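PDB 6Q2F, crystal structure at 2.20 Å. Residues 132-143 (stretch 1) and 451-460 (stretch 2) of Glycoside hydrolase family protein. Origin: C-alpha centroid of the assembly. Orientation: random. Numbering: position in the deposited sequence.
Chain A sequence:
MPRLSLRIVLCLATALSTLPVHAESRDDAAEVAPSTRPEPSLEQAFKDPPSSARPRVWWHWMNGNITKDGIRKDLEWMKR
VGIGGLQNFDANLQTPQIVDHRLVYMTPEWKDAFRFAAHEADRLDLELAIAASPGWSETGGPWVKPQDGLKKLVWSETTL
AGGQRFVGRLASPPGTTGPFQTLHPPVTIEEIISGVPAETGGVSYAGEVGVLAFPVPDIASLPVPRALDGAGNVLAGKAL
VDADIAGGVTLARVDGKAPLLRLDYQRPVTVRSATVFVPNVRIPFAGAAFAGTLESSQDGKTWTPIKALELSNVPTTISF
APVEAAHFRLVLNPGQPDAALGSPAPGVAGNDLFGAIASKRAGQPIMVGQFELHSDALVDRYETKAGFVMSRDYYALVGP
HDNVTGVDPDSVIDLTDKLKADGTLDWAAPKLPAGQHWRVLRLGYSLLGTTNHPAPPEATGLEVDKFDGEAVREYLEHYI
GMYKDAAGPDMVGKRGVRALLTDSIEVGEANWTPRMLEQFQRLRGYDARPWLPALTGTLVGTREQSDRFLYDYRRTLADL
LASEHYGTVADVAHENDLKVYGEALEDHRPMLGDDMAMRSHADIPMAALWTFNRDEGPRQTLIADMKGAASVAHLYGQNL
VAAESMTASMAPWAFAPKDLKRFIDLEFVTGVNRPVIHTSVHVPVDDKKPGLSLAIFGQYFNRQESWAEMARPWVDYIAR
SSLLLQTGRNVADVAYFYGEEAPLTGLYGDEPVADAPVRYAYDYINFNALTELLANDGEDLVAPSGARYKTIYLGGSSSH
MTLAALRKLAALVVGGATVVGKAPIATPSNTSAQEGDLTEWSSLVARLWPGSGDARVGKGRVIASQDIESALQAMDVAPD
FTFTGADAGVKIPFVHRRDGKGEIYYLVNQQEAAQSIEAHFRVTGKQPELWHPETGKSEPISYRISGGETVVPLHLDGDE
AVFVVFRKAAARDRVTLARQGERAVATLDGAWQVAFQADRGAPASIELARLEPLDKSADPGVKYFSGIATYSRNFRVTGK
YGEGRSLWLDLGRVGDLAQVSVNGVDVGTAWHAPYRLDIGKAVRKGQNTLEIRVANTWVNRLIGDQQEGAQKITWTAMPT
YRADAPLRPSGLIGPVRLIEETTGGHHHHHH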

# COMPACT_ATOMS: atom_id res chain seq x y z
N ALA A 132 13.48 4.82 7.91
CA ALA A 132 14.72 4.85 7.13
C ALA A 132 15.16 6.27 6.77
O ALA A 132 16.09 6.43 5.98
N SER A 133 14.53 7.30 7.33
CA SER A 133 14.91 8.68 7.06
C SER A 133 14.38 9.55 8.19
O SER A 133 13.42 9.16 8.87
N PRO A 134 14.98 10.71 8.44
CA PRO A 134 14.34 11.67 9.33
C PRO A 134 12.93 11.92 8.82
O PRO A 134 12.68 11.96 7.61
N GLY A 135 11.99 12.08 9.75
CA GLY A 135 10.58 12.08 9.38
C GLY A 135 10.10 10.65 9.30
O GLY A 135 10.36 9.87 10.21
N TRP A 136 9.45 10.32 8.22
CA TRP A 136 9.00 8.96 8.08
C TRP A 136 9.26 8.33 6.77
O TRP A 136 9.27 7.14 6.68
N SER A 137 9.58 9.09 5.73
CA SER A 137 9.91 8.53 4.43
C SER A 137 10.71 9.49 3.55
O SER A 137 10.62 10.65 3.72
N GLU A 138 11.51 9.00 2.62
CA GLU A 138 11.75 7.61 2.35
C GLU A 138 13.17 7.31 2.77
O GLU A 138 13.39 6.70 3.77
N THR A 139 14.13 7.76 1.99
CA THR A 139 15.54 7.61 2.26
C THR A 139 16.20 8.85 1.72
O THR A 139 16.66 8.90 0.62
N GLY A 140 16.23 9.87 2.54
CA GLY A 140 16.72 11.18 2.15
C GLY A 140 17.13 11.96 3.38
O GLY A 140 16.63 11.75 4.49
N GLY A 141 18.07 12.88 3.16
CA GLY A 141 18.55 13.76 4.19
C GLY A 141 19.67 14.62 3.65
O GLY A 141 20.17 14.40 2.55
N PRO A 142 20.08 15.65 4.41
CA PRO A 142 21.08 16.59 3.88
C PRO A 142 22.45 15.97 3.66
O PRO A 142 23.30 16.63 3.07
N TRP A 143 22.70 14.75 4.12
CA TRP A 143 23.99 14.13 3.82
C TRP A 143 24.00 13.48 2.44
O TRP A 143 25.01 12.87 2.05
N THR A 451 12.62 15.38 -1.50
CA THR A 451 13.18 15.53 -0.17
C THR A 451 12.49 14.52 0.75
O THR A 451 11.38 14.06 0.46
N ASN A 452 13.14 14.11 1.83
CA ASN A 452 12.43 13.33 2.84
C ASN A 452 11.46 14.24 3.60
O ASN A 452 11.65 15.45 3.66
N HIS A 453 10.39 13.64 4.17
CA HIS A 453 9.39 14.36 4.98
C HIS A 453 8.89 13.48 6.14
O HIS A 453 9.00 12.25 6.07
N PRO A 454 8.36 14.09 7.23
CA PRO A 454 8.40 15.50 7.61
C PRO A 454 9.42 15.73 8.73
O PRO A 454 9.23 15.33 9.88
N ALA A 455 10.53 16.34 8.36
CA ALA A 455 11.67 16.62 9.21
C ALA A 455 11.90 18.12 9.28
O ALA A 455 11.43 18.87 8.42
N PRO A 456 12.61 18.59 10.30
CA PRO A 456 13.01 19.99 10.32
C PRO A 456 13.98 20.28 9.19
O PRO A 456 14.60 19.35 8.65
N PRO A 457 14.13 21.55 8.80
CA PRO A 457 15.03 21.87 7.68
C PRO A 457 16.42 21.28 7.80
O PRO A 457 16.95 20.79 6.80
N GLU A 458 16.99 21.30 8.98
CA GLU A 458 18.32 20.78 9.19
C GLU A 458 18.47 19.30 8.91
O GLU A 458 19.53 18.82 8.71
N ALA A 459 17.37 18.58 8.95
CA ALA A 459 17.35 17.14 8.75
C ALA A 459 16.60 16.78 7.48
O ALA A 459 16.15 15.64 7.32
N THR A 460 16.43 17.76 6.60
CA THR A 460 15.71 17.63 5.34
C THR A 460 16.71 17.79 4.21
O THR A 460 17.51 18.73 4.23

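What does the start of stretch 1 offer to the other chain segment? A132 lies out of reach, but S133 points toward stretch 2 in the p rotamer, and its OG donates a hydrogen bond to P134 O, in the next residue, at 3.1 Å. The P134 ring, with a C-gamma exo pucker, also points toward stretch 2 and settles among small groups: its CB lies 3.8 Å from A455 CB, 3.9 Å from A459 CB and 3.4 Å from A459 O. N452 ties this corner together. Its side chain points toward stretch 1 with chi1 in p, and ND2 spends its two hydrogens on P134 O and A459 O, each 3.0 Å from ND2 and nearly linear. One amide thus ties P134 to the turn at A459, seven residues further along stretch 2.

Why is there no side chain at G135? The backbone angles of 84/-130 by themselves call for glycine, and a CB here would point toward stretch 2 and fall 2.5 Å from both H453 O and P454 N. Its absence lets the two stretches close up, with G135 CA 3.5 Å from P454 CD.

How does W136 reach its partner if its CA-to-CB bond points sideways? With chi1 at p and chi2 at 55°, the indole swings its end nearer, and P454 CD lies over one ring face, 3.4 Å from W136 CD2. This is a CH-pi contact, 17° off the normal of the five-membered ring. P454 follows a cis peptide bond and has a C-gamma endo pucker. Backbone hydrogen bonds run alongside this contact: S137 N to H453 O at 3.2 Å and H453 N to S137 O at 3.0 Å make a single antiparallel bridge, and W136 N also donates to H453 O at 2.9 Å. The S137 side chain (p) points sideways, while the H453 side chain (m) points away, so main chain carries this pairing.

What happens beyond the bridge? E138, after a cis peptide bond, has chi1 in t and its end leads away; T139 (p) points away, its OG1 satisfied elsewhere in the structure. G140 and G141 then bring bare backbone beside N452, with G140 O 3.1 Å from N452 CG, although no hydrogen bond forms between these residues. P142 points toward stretch 2 again, its endo-puckered ring placing CG 3.3 Å from E458 O and CD 3.5 Å from A459 C. There the T460 side chain (m) points away, and its OG1 donates instead to P456 O at 2.8 Å.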

# COMPACT_ATOMS: atom_id res chain seq x y z
CB ALA A 132 14.57 4.00 5.87
CB SER A 133 14.34 9.17 5.72
OG SER A 133 12.95 9.45 5.86
CB PRO A 134 15.21 12.92 9.22
CG PRO A 134 16.56 12.40 8.75
CD PRO A 134 16.24 11.22 7.87
CB TRP A 136 7.52 8.80 8.38
CG TRP A 136 6.58 9.68 7.68
CD1 TRP A 136 6.45 9.86 6.36
CD2 TRP A 136 5.58 10.47 8.29
NE1 TRP A 136 5.44 10.71 6.10
CE2 TRP A 136 4.90 11.11 7.28
CE3 TRP A 136 5.22 10.71 9.60
CZ2 TRP A 136 3.85 11.95 7.54
CZ3 TRP A 136 4.21 11.53 9.84
CH2 TRP A 136 3.53 12.15 8.83
CB SER A 137 8.67 8.05 3.71
OG SER A 137 8.05 9.07 3.03
CB GLU A 138 11.58 7.32 0.88
CG GLU A 138 11.92 5.90 0.46
CD GLU A 138 10.98 4.87 1.03
OE1 GLU A 138 11.36 3.73 1.14
OE2 GLU A 138 9.87 5.23 1.38
CB THR A 139 16.17 6.34 1.67
OG1 THR A 139 15.70 6.12 0.35
CG2 THR A 139 15.86 5.15 2.48
CB PRO A 142 21.14 17.70 4.94
CG PRO A 142 20.61 17.09 6.17
CD PRO A 142 19.60 16.03 5.74
CB TRP A 143 24.34 13.13 4.93
CG TRP A 143 23.31 12.09 5.22
CD1 TRP A 143 23.27 10.83 4.72
CD2 TRP A 143 22.19 12.20 6.12
NE1 TRP A 143 22.20 10.14 5.24
CE2 TRP A 143 21.51 10.96 6.09
CE3 TRP A 143 21.69 13.22 6.94
CZ2 TRP A 143 20.35 10.72 6.83
CZ3 TRP A 143 20.54 12.99 7.67
CH2 TRP A 143 19.90 11.74 7.63
CB THR A 451 12.94 17.00 0.22
OG1 THR A 451 11.54 17.36 0.22
CG2 THR A 451 13.77 17.91 -0.56
CB ASN A 452 13.41 12.69 3.84
CG ASN A 452 14.30 13.74 4.53
OD1 ASN A 452 14.95 14.53 3.85
ND2 ASN A 452 14.29 13.78 5.87
CB HIS A 453 8.16 14.75 4.16
CG HIS A 453 8.45 15.51 2.91
ND1 HIS A 453 8.54 16.89 2.89
CD2 HIS A 453 8.65 15.10 1.63
CE1 HIS A 453 8.80 17.29 1.66
NE2 HIS A 453 8.86 16.23 0.88
CB PRO A 454 6.98 15.76 8.11
CG PRO A 454 6.48 14.35 8.61
CD PRO A 454 7.50 13.32 8.15
CB ALA A 455 12.93 15.94 8.66
CB PRO A 456 13.68 20.15 11.69
CG PRO A 456 14.09 18.78 12.06
CD PRO A 456 13.05 17.86 11.50
CB PRO A 457 15.05 23.40 7.70
CG PRO A 457 13.70 23.77 8.27
CD PRO A 457 13.41 22.74 9.30
CB GLU A 458 18.80 21.06 10.60
CG GLU A 458 18.27 22.35 11.17
CD GLU A 458 16.88 22.22 11.74
OE1 GLU A 458 16.72 21.69 12.85
OE2 GLU A 458 15.96 22.64 11.06
CB ALA A 459 16.70 16.45 9.96
CB THR A 460 14.62 18.71 5.22
OG1 THR A 460 13.58 18.44 6.16
CG2 THR A 460 14.04 18.72 3.83